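Local structure of putative citrate lyase, alfa subunit (Streptococcus mutans, 2HJ0) at residues Y18-E22 and Y499-I505; Y31-R36 and I155-H161; G131-S135 and D390-R394; F381-T387 and N429-G435. The protein belongs to the citrate lyase alpha-subunit (CitF) family and is built around two large, mainly parallel beta sheets with helices packed against them. All coordinates share one frame; numbering follows the deposited sequence.

Contact 1: residues Y18-E22 and Y499-I505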
# COMPACT_ATOMS: atom_id res chain seq x y z
N TYR A 18 -6.41 -28.08 -14.59
CA TYR A 18 -5.91 -27.54 -13.33
C TYR A 18 -5.08 -28.63 -12.64
O TYR A 18 -5.06 -29.78 -13.09
CB TYR A 18 -7.08 -27.16 -12.42
CG TYR A 18 -7.89 -25.97 -12.88
CD1 TYR A 18 -7.78 -24.74 -12.23
CD2 TYR A 18 -8.77 -26.07 -13.95
CE1 TYR A 18 -8.51 -23.64 -12.65
CE2 TYR A 18 -9.52 -24.97 -14.38
CZ TYR A 18 -9.38 -23.76 -13.72
OH TYR A 18 -10.09 -22.66 -14.14
N GLY A 19 -4.41 -28.27 -11.55
CA GLY A 19 -3.62 -29.25 -10.83
C GLY A 19 -4.59 -30.23 -10.20
O GLY A 19 -5.55 -29.82 -9.54
N VAL A 20 -4.38 -31.52 -10.39
CA VAL A 20 -5.29 -32.50 -9.82
C VAL A 20 -4.82 -33.05 -8.47
O VAL A 20 -4.14 -34.08 -8.40
CB VAL A 20 -5.52 -33.68 -10.82
CG1 VAL A 20 -4.18 -34.28 -11.28
CG2 VAL A 20 -6.41 -34.76 -10.18
N PHE A 21 -5.18 -32.35 -7.40
CA PHE A 21 -4.84 -32.78 -6.05
C PHE A 21 -5.27 -31.72 -5.07
O PHE A 21 -5.90 -30.74 -5.46
CB PHE A 21 -3.32 -33.04 -5.91
CG PHE A 21 -2.50 -31.80 -5.71
CD1 PHE A 21 -2.36 -30.88 -6.75
CD2 PHE A 21 -1.89 -31.54 -4.49
CE1 PHE A 21 -1.62 -29.70 -6.57
CE2 PHE A 21 -1.15 -30.37 -4.30
CZ PHE A 21 -1.02 -29.45 -5.35
N GLU A 22 -4.94 -31.91 -3.79
CA GLU A 22 -5.31 -30.94 -2.78
C GLU A 22 -4.86 -31.33 -1.38
O GLU A 22 -4.80 -30.50 -0.48
CB GLU A 22 -6.81 -30.74 -2.80
CG GLU A 22 -7.32 -29.77 -1.77
CD GLU A 22 -7.74 -30.45 -0.48
OE1 GLU A 22 -8.78 -30.02 0.09
OE2 GLU A 22 -7.05 -31.40 -0.04
N TYR A 499 -8.77 -24.97 -4.92
CA TYR A 499 -8.20 -24.88 -3.58
C TYR A 499 -7.30 -23.65 -3.51
O TYR A 499 -6.79 -23.17 -4.53
CB TYR A 499 -7.36 -26.12 -3.28
CG TYR A 499 -6.91 -26.23 -1.85
CD1 TYR A 499 -7.84 -26.36 -0.82
CD2 TYR A 499 -5.55 -26.22 -1.51
CE1 TYR A 499 -7.44 -26.48 0.50
CE2 TYR A 499 -5.14 -26.34 -0.18
CZ TYR A 499 -6.10 -26.47 0.82
OH TYR A 499 -5.73 -26.59 2.14
N ARG A 500 -7.07 -23.16 -2.30
CA ARG A 500 -6.24 -21.98 -2.10
C ARG A 500 -4.92 -22.01 -2.88
O ARG A 500 -4.44 -20.96 -3.32
CB ARG A 500 -5.96 -21.76 -0.60
CG ARG A 500 -5.14 -22.86 0.07
CD ARG A 500 -4.82 -22.51 1.52
NE ARG A 500 -4.58 -21.06 1.66
CZ ARG A 500 -3.80 -20.50 2.58
NH1 ARG A 500 -3.17 -21.26 3.48
NH2 ARG A 500 -3.65 -19.19 2.58
N ASP A 501 -4.33 -23.19 -3.05
CA ASP A 501 -3.05 -23.29 -3.76
C ASP A 501 -3.16 -23.23 -5.28
O ASP A 501 -2.15 -23.21 -5.98
CB ASP A 501 -2.29 -24.55 -3.33
CG ASP A 501 -3.03 -25.82 -3.69
OD1 ASP A 501 -4.14 -25.72 -4.26
OD2 ASP A 501 -2.49 -26.92 -3.40
N GLY A 502 -4.39 -23.21 -5.79
CA GLY A 502 -4.58 -23.12 -7.23
C GLY A 502 -4.98 -24.38 -7.98
O GLY A 502 -5.27 -24.33 -9.17
N SER A 503 -4.98 -25.51 -7.28
CA SER A 503 -5.34 -26.78 -7.89
C SER A 503 -6.82 -27.06 -7.61
O SER A 503 -7.44 -26.35 -6.81
CB SER A 503 -4.49 -27.89 -7.30
OG SER A 503 -4.70 -28.01 -5.90
N LEU A 504 -7.38 -28.09 -8.25
CA LEU A 504 -8.79 -28.46 -8.04
C LEU A 504 -8.92 -29.49 -6.95
O LEU A 504 -8.23 -30.51 -6.97
CB LEU A 504 -9.41 -29.04 -9.31
CG LEU A 504 -9.92 -28.02 -10.31
CD1 LEU A 504 -10.54 -28.72 -11.50
CD2 LEU A 504 -10.95 -27.16 -9.62
N ILE A 505 -9.82 -29.23 -6.02
CA ILE A 505 -10.06 -30.13 -4.91
C ILE A 505 -11.37 -30.88 -5.15
O ILE A 505 -11.53 -32.00 -4.69
CB ILE A 505 -10.11 -29.34 -3.55
CG1 ILE A 505 -10.63 -30.22 -2.41
CG2 ILE A 505 -11.04 -28.15 -3.67
CD1 ILE A 505 -9.96 -31.57 -2.29
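Gly-19 and Leu-504 tie the loop after helix 12-17 to the tip of a beta hairpin, whose strands 493-498 and 504-511 are joined by a type I turn from Tyr-499 to Gly-502. Leu-504 N donates to Gly-19 O over 2.8 Å. Two backbone bonds close the turn: Gly-502 N reaches Tyr-499 O at 2.7 Å, and Tyr-499 N bonds Ser-503 O at 2.7 Å. Asp-501 adds an Asx turn, its OD1 receiving the N-H of Ser-503 over 3.1 Å from above the carboxylate plane in a nearly straight bond (173°). Ser-503 OG, held between its own backbone N and carbonyl carbon (chi1 61°), has two acceptors in range, Phe-21 O at 3.0 Å and Asp-501 OD1 at 2.9 Å, and one proton to serve them. The same hydroxyl lies over one face of the Phe-21 ring, near the rim, though Phe-21 and Glu-22 are poorly ordered. At the other end of the loop, Tyr-18 CB packs on Leu-504 CG at 3.6 Å, and Gly-502 O approaches the edge of the Tyr-18 ring. Arg-500 NE forms a salt bridge with Asp-402, while the Arg-500 carbonyl accepts from Arg-153 NH1. The Tyr-499 ring is sandwiched by aliphatic carbons: Arg-500 CG covers one face, and over the opposite face Glu-22 CG makes a CH-pi contact, 3.7 Å from the ring centroid and 21° off the normal.

Contact 2: residues Y31-R36 and I155-H161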
# COMPACT_ATOMS: atom_id res chain seq x y z
N TYR A 31 7.80 -16.72 -7.82
CA TYR A 31 7.00 -16.36 -8.99
C TYR A 31 7.11 -14.87 -9.31
O TYR A 31 7.52 -14.08 -8.47
CB TYR A 31 5.53 -16.72 -8.75
CG TYR A 31 4.86 -15.87 -7.70
CD1 TYR A 31 4.34 -14.61 -8.01
CD2 TYR A 31 4.76 -16.31 -6.38
CE1 TYR A 31 3.74 -13.82 -7.04
CE2 TYR A 31 4.16 -15.53 -5.41
CZ TYR A 31 3.65 -14.29 -5.73
OH TYR A 31 3.06 -13.52 -4.76
N LYS A 32 6.75 -14.51 -10.53
CA LYS A 32 6.78 -13.12 -10.97
C LYS A 32 5.42 -12.51 -10.69
O LYS A 32 4.42 -12.89 -11.32
CB LYS A 32 7.08 -13.03 -12.46
CG LYS A 32 8.49 -12.61 -12.79
CD LYS A 32 8.61 -11.09 -12.90
CE LYS A 32 7.87 -10.56 -14.13
NZ LYS A 32 6.38 -10.72 -14.04
N GLU A 33 5.37 -11.59 -9.74
CA GLU A 33 4.13 -10.93 -9.38
C GLU A 33 3.52 -10.28 -10.61
O GLU A 33 4.22 -9.90 -11.55
CB GLU A 33 4.38 -9.88 -8.31
CG GLU A 33 3.15 -9.09 -7.90
CD GLU A 33 3.47 -8.01 -6.87
OE1 GLU A 33 4.39 -7.20 -7.10
OE2 GLU A 33 2.79 -7.98 -5.82
N SER A 34 2.20 -10.16 -10.60
CA SER A 34 1.48 -9.55 -11.70
C SER A 34 1.80 -8.05 -11.79
O SER A 34 2.00 -7.39 -10.78
CB SER A 34 -0.02 -9.76 -11.47
OG SER A 34 -0.82 -8.98 -12.34
N SER A 35 1.89 -7.52 -13.00
CA SER A 35 2.13 -6.08 -13.19
C SER A 35 0.95 -5.56 -14.02
O SER A 35 0.40 -6.28 -14.85
CB SER A 35 3.46 -5.81 -13.92
OG SER A 35 3.42 -6.29 -15.25
N ARG A 36 0.58 -4.30 -13.80
CA ARG A 36 -0.55 -3.71 -14.49
C ARG A 36 -0.14 -2.73 -15.59
O ARG A 36 1.00 -2.28 -15.62
CB ARG A 36 -1.45 -3.00 -13.47
CG ARG A 36 -0.67 -2.07 -12.58
CD ARG A 36 -1.41 -1.65 -11.31
NE ARG A 36 -0.51 -0.79 -10.52
CZ ARG A 36 -0.84 0.38 -9.99
NH1 ARG A 36 0.07 1.07 -9.31
NH2 ARG A 36 -2.07 0.86 -10.14
N ILE A 155 -4.87 -13.40 -8.51
CA ILE A 155 -4.63 -12.07 -9.02
C ILE A 155 -3.15 -11.71 -8.97
O ILE A 155 -2.61 -11.14 -9.91
CB ILE A 155 -5.47 -11.03 -8.27
CG1 ILE A 155 -6.95 -11.37 -8.46
CG2 ILE A 155 -5.16 -9.62 -8.76
CD1 ILE A 155 -7.92 -10.43 -7.78
N ALA A 156 -2.47 -12.08 -7.89
CA ALA A 156 -1.06 -11.76 -7.77
C ALA A 156 -0.16 -12.61 -8.67
O ALA A 156 0.87 -12.14 -9.13
CB ALA A 156 -0.63 -11.89 -6.32
N THR A 157 -0.55 -13.86 -8.89
CA THR A 157 0.20 -14.78 -9.73
C THR A 157 -0.03 -14.47 -11.20
O THR A 157 0.68 -14.96 -12.07
CB THR A 157 -0.26 -16.21 -9.48
OG1 THR A 157 -0.10 -16.51 -8.10
CG2 THR A 157 0.57 -17.19 -10.30
N ASP A 158 -1.02 -13.63 -11.45
CA ASP A 158 -1.40 -13.22 -12.79
C ASP A 158 -2.06 -14.34 -13.58
O ASP A 158 -2.22 -14.23 -14.80
CB ASP A 158 -0.20 -12.68 -13.59
CG ASP A 158 -0.62 -11.69 -14.69
OD1 ASP A 158 0.27 -11.22 -15.44
OD2 ASP A 158 -1.82 -11.37 -14.78
N ASP A 159 -2.46 -15.43 -12.93
CA ASP A 159 -3.10 -16.45 -13.72
C ASP A 159 -4.54 -16.01 -13.93
O ASP A 159 -5.39 -16.78 -14.34
CB ASP A 159 -2.99 -17.83 -13.06
CG ASP A 159 -3.47 -17.82 -11.66
OD1 ASP A 159 -3.12 -18.76 -10.90
OD2 ASP A 159 -4.21 -16.87 -11.32
N ILE A 160 -4.76 -14.72 -13.66
CA ILE A 160 -6.04 -14.05 -13.83
C ILE A 160 -5.66 -12.57 -13.86
O ILE A 160 -4.77 -12.15 -13.13
CB ILE A 160 -6.97 -14.33 -12.65
CG1 ILE A 160 -8.25 -13.51 -12.76
CG2 ILE A 160 -6.26 -13.98 -11.37
CD1 ILE A 160 -9.10 -13.55 -11.52
N HIS A 161 -6.33 -11.77 -14.70
CA HIS A 161 -5.97 -10.35 -14.79
C HIS A 161 -7.18 -9.45 -14.98
O HIS A 161 -7.94 -9.59 -15.95
CB HIS A 161 -4.98 -10.17 -15.94
CG HIS A 161 -4.09 -8.98 -15.80
ND1 HIS A 161 -4.45 -7.72 -16.23
CD2 HIS A 161 -2.85 -8.85 -15.26
CE1 HIS A 161 -3.47 -6.87 -15.97
NE2 HIS A 161 -2.49 -7.53 -15.38
O HOH W 1 3.67 -16.15 -12.30
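Ser-34 meets Ala-156 where helix 148-157 ends: Ser-34 N donates to Ala-156 O over 2.8 Å, bent to 141° at the hydrogen, so a passing loop takes up a carbonyl of the last helical turn. Glu-33 CA brings a CA-H...O contact to the same oxygen. The Ser-34 side chain turns into the bend beyond the helix, which Asp-158 leaves with positive phi. Ser-34 CB lies 3.3 Å from Ile-155 O. Its OG, anti to the backbone N (chi1 168°), sits 3.6 Å from His-161 CD2. The imidazole of His-161, its CG also anti to the backbone N (chi1 -154°), is thereby swung out with its edge to the loop, and NE2 donates to Ser-35 O over 3.2 Å; the oxygen lies in the ring plane, while the donor stands above the carbonyl plane. At the other end, Tyr-31 leans obliquely past the helix terminus, CE1 being 3.9 Å from Ala-156 O, and its hydroxyl bonds Leu-358 O. A water donates to Thr-157 O at 3.2 Å and weakly to Lys-32 O. Tyr-199 of helix 191-199 packs on Ser-34, Ile-155 and Ala-156 and hydrogen-bonds Glu-33, while Glu-33 and Arg-36 exchange salt bridges with Arg-36 and Glu-33 of the second subunit, where strand 31-32 pairs antiparallel with a strand of that subunit.

Contact 3: residues G131-S135 and D390-R394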
# COMPACT_ATOMS: atom_id res chain seq x y z
N GLY A 131 -26.74 -18.62 -6.96
CA GLY A 131 -26.29 -19.99 -6.85
C GLY A 131 -27.30 -20.99 -7.37
O GLY A 131 -26.93 -21.99 -7.99
N ALA A 132 -28.58 -20.72 -7.12
CA ALA A 132 -29.68 -21.58 -7.57
C ALA A 132 -29.63 -21.65 -9.09
O ALA A 132 -29.59 -22.73 -9.67
CB ALA A 132 -31.01 -21.02 -7.13
N ALA A 133 -29.63 -20.48 -9.72
CA ALA A 133 -29.55 -20.41 -11.17
C ALA A 133 -28.35 -21.23 -11.67
O ALA A 133 -28.52 -22.19 -12.43
CB ALA A 133 -29.43 -18.97 -11.62
N ILE A 134 -27.14 -20.86 -11.25
CA ILE A 134 -25.95 -21.58 -11.68
C ILE A 134 -26.04 -23.09 -11.51
O ILE A 134 -25.50 -23.85 -12.32
CB ILE A 134 -24.72 -21.09 -10.93
CG1 ILE A 134 -24.40 -19.67 -11.36
CG2 ILE A 134 -23.54 -22.00 -11.21
CD1 ILE A 134 -24.04 -19.55 -12.81
N SER A 135 -26.73 -23.52 -10.48
CA SER A 135 -26.87 -24.94 -10.19
C SER A 135 -27.80 -25.64 -11.18
O SER A 135 -27.79 -26.86 -11.28
CB SER A 135 -27.39 -25.11 -8.76
OG SER A 135 -26.75 -26.19 -8.11
N ASP A 390 -29.95 -30.38 -0.68
CA ASP A 390 -30.50 -30.57 -2.02
C ASP A 390 -29.43 -30.47 -3.10
O ASP A 390 -29.73 -30.48 -4.29
CB ASP A 390 -31.60 -29.54 -2.29
CG ASP A 390 -31.10 -28.12 -2.18
OD1 ASP A 390 -31.88 -27.19 -2.47
OD2 ASP A 390 -29.92 -27.93 -1.81
N GLY A 391 -28.17 -30.35 -2.69
CA GLY A 391 -27.07 -30.28 -3.65
C GLY A 391 -26.97 -28.98 -4.41
O GLY A 391 -26.08 -28.79 -5.24
N VAL A 392 -27.88 -28.07 -4.13
CA VAL A 392 -27.91 -26.77 -4.77
C VAL A 392 -26.88 -25.81 -4.17
O VAL A 392 -26.83 -25.64 -2.95
CB VAL A 392 -29.28 -26.12 -4.61
CG1 VAL A 392 -29.30 -24.76 -5.27
CG2 VAL A 392 -30.34 -27.03 -5.18
N ILE A 393 -26.06 -25.19 -5.01
CA ILE A 393 -25.08 -24.24 -4.49
C ILE A 393 -25.80 -23.11 -3.77
O ILE A 393 -26.84 -22.64 -4.23
CB ILE A 393 -24.25 -23.62 -5.62
CG1 ILE A 393 -23.22 -24.63 -6.11
CG2 ILE A 393 -23.64 -22.31 -5.15
CD1 ILE A 393 -22.27 -24.08 -7.14
N ARG A 394 -25.27 -22.67 -2.63
CA ARG A 394 -25.88 -21.59 -1.88
C ARG A 394 -24.95 -21.12 -0.78
O ARG A 394 -25.30 -20.25 0.02
CB ARG A 394 -27.22 -22.03 -1.27
CG ARG A 394 -27.10 -23.16 -0.25
CD ARG A 394 -28.47 -23.69 0.18
NE ARG A 394 -29.29 -24.17 -0.94
CZ ARG A 394 -30.06 -23.40 -1.71
NH1 ARG A 394 -30.14 -22.09 -1.51
NH2 ARG A 394 -30.78 -23.95 -2.68
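Helix 127-135, which connects parallel strands 118-123 and 143-145, presents Gly-131 and Ser-135 to a loop shaped by an Asx turn at Asp-390. Ser-135 OG receives the N-H of Ile-393 over 3.3 Å, a weak but fairly straight bond (163°). One turn earlier, Gly-131 has no side chain, and the carbonyl of Ile-393 lies directly against the helix backbone, with Ile-393 O 3.6 Å from Gly-131 C. The two branched side chains fill in on different parts of the helix. Val-392 has CG1 anti to the backbone N (chi1 179°), which sets that methyl 3.9 Å from Ala-132 CA and 4.0 Å from Ser-135 CB, while Ile-393 lays CG2 3.9 Å from Gly-131 CA. The loop is braced internally: Asp-390 OD2 accepts from Val-392 N at 3.1 Å, the donor standing well above the carboxylate plane, and Gly-391 bends between them with positive phi. Asp-390 OD1 also forms a weak salt bridge with Arg-394 NH2, and Arg-394 NH1 makes a long, weak ion pair with Asp-128 on the helix. Beyond the pair, Ile-393 reaches Val-494 and Val-508 of the hairpin strands, and Val-392 touches Val-511, to which Ser-135 is joined through the backbone. A helix joining neighbouring parallel strands in this way is the beta-alpha-beta arrangement of Rossmann-like alpha/beta folds.

Contact 4: residues F381-T387 and N429-G435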
# COMPACT_ATOMS: atom_id res chain seq x y z
N PHE A 381 -13.17 -35.92 7.91
CA PHE A 381 -13.00 -34.56 8.40
C PHE A 381 -13.07 -33.48 7.32
O PHE A 381 -12.72 -32.33 7.57
CB PHE A 381 -11.70 -34.47 9.21
CG PHE A 381 -11.83 -35.01 10.61
CD1 PHE A 381 -12.28 -34.20 11.65
CD2 PHE A 381 -11.57 -36.36 10.88
CE1 PHE A 381 -12.47 -34.70 12.94
CE2 PHE A 381 -11.76 -36.88 12.17
CZ PHE A 381 -12.21 -36.05 13.21
N ASN A 382 -13.54 -33.85 6.14
CA ASN A 382 -13.66 -32.89 5.05
C ASN A 382 -14.87 -32.02 5.36
O ASN A 382 -15.89 -32.52 5.82
CB ASN A 382 -13.87 -33.58 3.70
CG ASN A 382 -12.65 -34.33 3.25
OD1 ASN A 382 -11.53 -33.91 3.50
ND2 ASN A 382 -12.86 -35.45 2.56
N VAL A 383 -14.75 -30.73 5.10
CA VAL A 383 -15.84 -29.81 5.38
C VAL A 383 -16.44 -29.20 4.11
O VAL A 383 -15.71 -28.83 3.19
CB VAL A 383 -15.35 -28.66 6.30
CG1 VAL A 383 -16.52 -27.78 6.67
CG2 VAL A 383 -14.69 -29.23 7.55
N ASN A 384 -17.77 -29.11 4.09
CA ASN A 384 -18.51 -28.54 2.96
C ASN A 384 -19.27 -27.30 3.40
O ASN A 384 -20.06 -27.35 4.34
CB ASN A 384 -19.50 -29.56 2.38
CG ASN A 384 -20.49 -28.94 1.37
OD1 ASN A 384 -20.13 -28.12 0.52
ND2 ASN A 384 -21.74 -29.36 1.46
N VAL A 385 -19.01 -26.19 2.73
CA VAL A 385 -19.68 -24.93 3.02
C VAL A 385 -20.24 -24.33 1.73
O VAL A 385 -20.66 -23.17 1.71
CB VAL A 385 -18.72 -23.92 3.69
CG1 VAL A 385 -18.39 -24.36 5.10
CG2 VAL A 385 -17.45 -23.81 2.86
N MSE A 386 -20.24 -25.12 0.65
CA MSE A 386 -20.73 -24.67 -0.65
C MSE A 386 -22.16 -25.12 -0.98
O MSE A 386 -23.04 -24.29 -1.18
CB MSE A 386 -19.82 -25.15 -1.79
CG MSE A 386 -18.78 -24.15 -2.25
SE MSE A 386 -19.55 -22.53 -2.92
CE MSE A 386 -20.65 -23.30 -4.33
N THR A 387 -22.39 -26.43 -1.03
CA THR A 387 -23.70 -26.95 -1.37
C THR A 387 -24.52 -27.46 -0.19
O THR A 387 -23.97 -27.95 0.79
CB THR A 387 -23.57 -28.06 -2.39
OG1 THR A 387 -22.68 -29.05 -1.87
CG2 THR A 387 -22.99 -27.54 -3.67
N ASN A 429 -21.11 -33.74 -0.22
CA ASN A 429 -21.42 -33.49 -1.62
C ASN A 429 -20.31 -32.66 -2.28
O ASN A 429 -19.84 -33.01 -3.36
CB ASN A 429 -22.76 -32.75 -1.75
CG ASN A 429 -23.96 -33.66 -1.48
OD1 ASN A 429 -25.00 -33.22 -0.96
ND2 ASN A 429 -23.82 -34.95 -1.85
N THR A 430 -19.91 -31.58 -1.62
CA THR A 430 -18.84 -30.72 -2.14
C THR A 430 -17.75 -30.52 -1.09
O THR A 430 -18.06 -30.34 0.08
CB THR A 430 -19.37 -29.32 -2.53
OG1 THR A 430 -20.58 -29.44 -3.27
CG2 THR A 430 -18.33 -28.59 -3.38
N VAL A 431 -16.49 -30.55 -1.50
CA VAL A 431 -15.40 -30.37 -0.55
C VAL A 431 -14.74 -29.01 -0.71
O VAL A 431 -14.21 -28.69 -1.77
CB VAL A 431 -14.30 -31.42 -0.74
CG1 VAL A 431 -13.15 -31.14 0.22
CG2 VAL A 431 -14.85 -32.80 -0.52
N ILE A 432 -14.76 -28.21 0.36
CA ILE A 432 -14.11 -26.90 0.32
C ILE A 432 -12.85 -26.92 1.18
O ILE A 432 -11.82 -26.39 0.78
CB ILE A 432 -15.05 -25.76 0.78
CG1 ILE A 432 -16.02 -25.39 -0.35
CG2 ILE A 432 -14.25 -24.50 1.09
CD1 ILE A 432 -16.84 -26.54 -0.84
N THR A 433 -12.93 -27.55 2.35
CA THR A 433 -11.79 -27.64 3.25
C THR A 433 -11.46 -29.09 3.58
O THR A 433 -12.27 -29.82 4.15
CB THR A 433 -12.04 -26.90 4.57
OG1 THR A 433 -12.35 -25.52 4.31
CG2 THR A 433 -10.81 -26.98 5.48
N PRO A 434 -10.25 -29.53 3.23
CA PRO A 434 -9.80 -30.91 3.49
C PRO A 434 -9.68 -31.23 4.98
O PRO A 434 -9.29 -30.38 5.79
CB PRO A 434 -8.45 -30.98 2.78
CG PRO A 434 -7.93 -29.57 2.94
CD PRO A 434 -9.17 -28.72 2.65
N GLY A 435 -10.03 -32.46 5.34
CA GLY A 435 -9.98 -32.89 6.72
C GLY A 435 -8.63 -32.68 7.35
O GLY A 435 -8.49 -32.41 8.55
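Val-383 and Thr-433 form an antiparallel hydrogen-bonded pair. Val-383 N donates to Thr-433 O at 2.8 Å, while Val-383 O is gripped twice, by Ile-432 N at 3.0 Å and Thr-433 N at 3.2 Å. Flanking this pair, Asn-382 OD1 takes the N-H of Gly-435 over 2.8 Å. Thr-387 OG1 stands between its backbone N and carbonyl carbon (chi1 55°), where it shares a hydrogen bond of 2.6 Å with Thr-430 OG1. Two residues, Ile-432 and Thr-433, thus face Val-383 alone, a classic beta bulge beside the short strand 383-384. Asn-384 then folds the chain onward: its OD1 accepts from Met-386 N, closing an Asx turn, and from Thr-387 N on an in-plane lone pair, which extends it to an Asx motif, and its ND2 donates to Thr-387 O at 2.7 Å. Thr-433 OG1 turns to His-400 ND1. Outside these bonds, Ile-432 carries much of the apolar packing. Its CG2 meets Val-385 CG2 at 3.7 Å, and its CD1 lies against CG of Met-386, a selenomethionine in the model, the two side chains crossing at about a right angle. Thr-430 rests on Asp-506 and Val-508 of strand 504-511.

How the contacts relate
From the N terminus, residues 18-22 open contact 1, which closes last, at 499-505, so its loop encloses the other three. Residues 31-36 begin contact 2; before it closes at 155-161, helix 127-135 has started contact 3, and these two cross. Contact 3 closes at 390-394, between the segments of contact 4, so they cross as well, whereas contacts 2 and 4 follow in series. Contact 4 touches both neighbours: Pro-434 packs on Tyr-499 of contact 1, and Met-386 O probably accepts from Arg-394 N of contact 3. Contacts 1, 3 and 4 gather loops and helix 127-135 around the hairpin of strands 493-498 and 504-511; contact 2 stands apart, at the subunit interface.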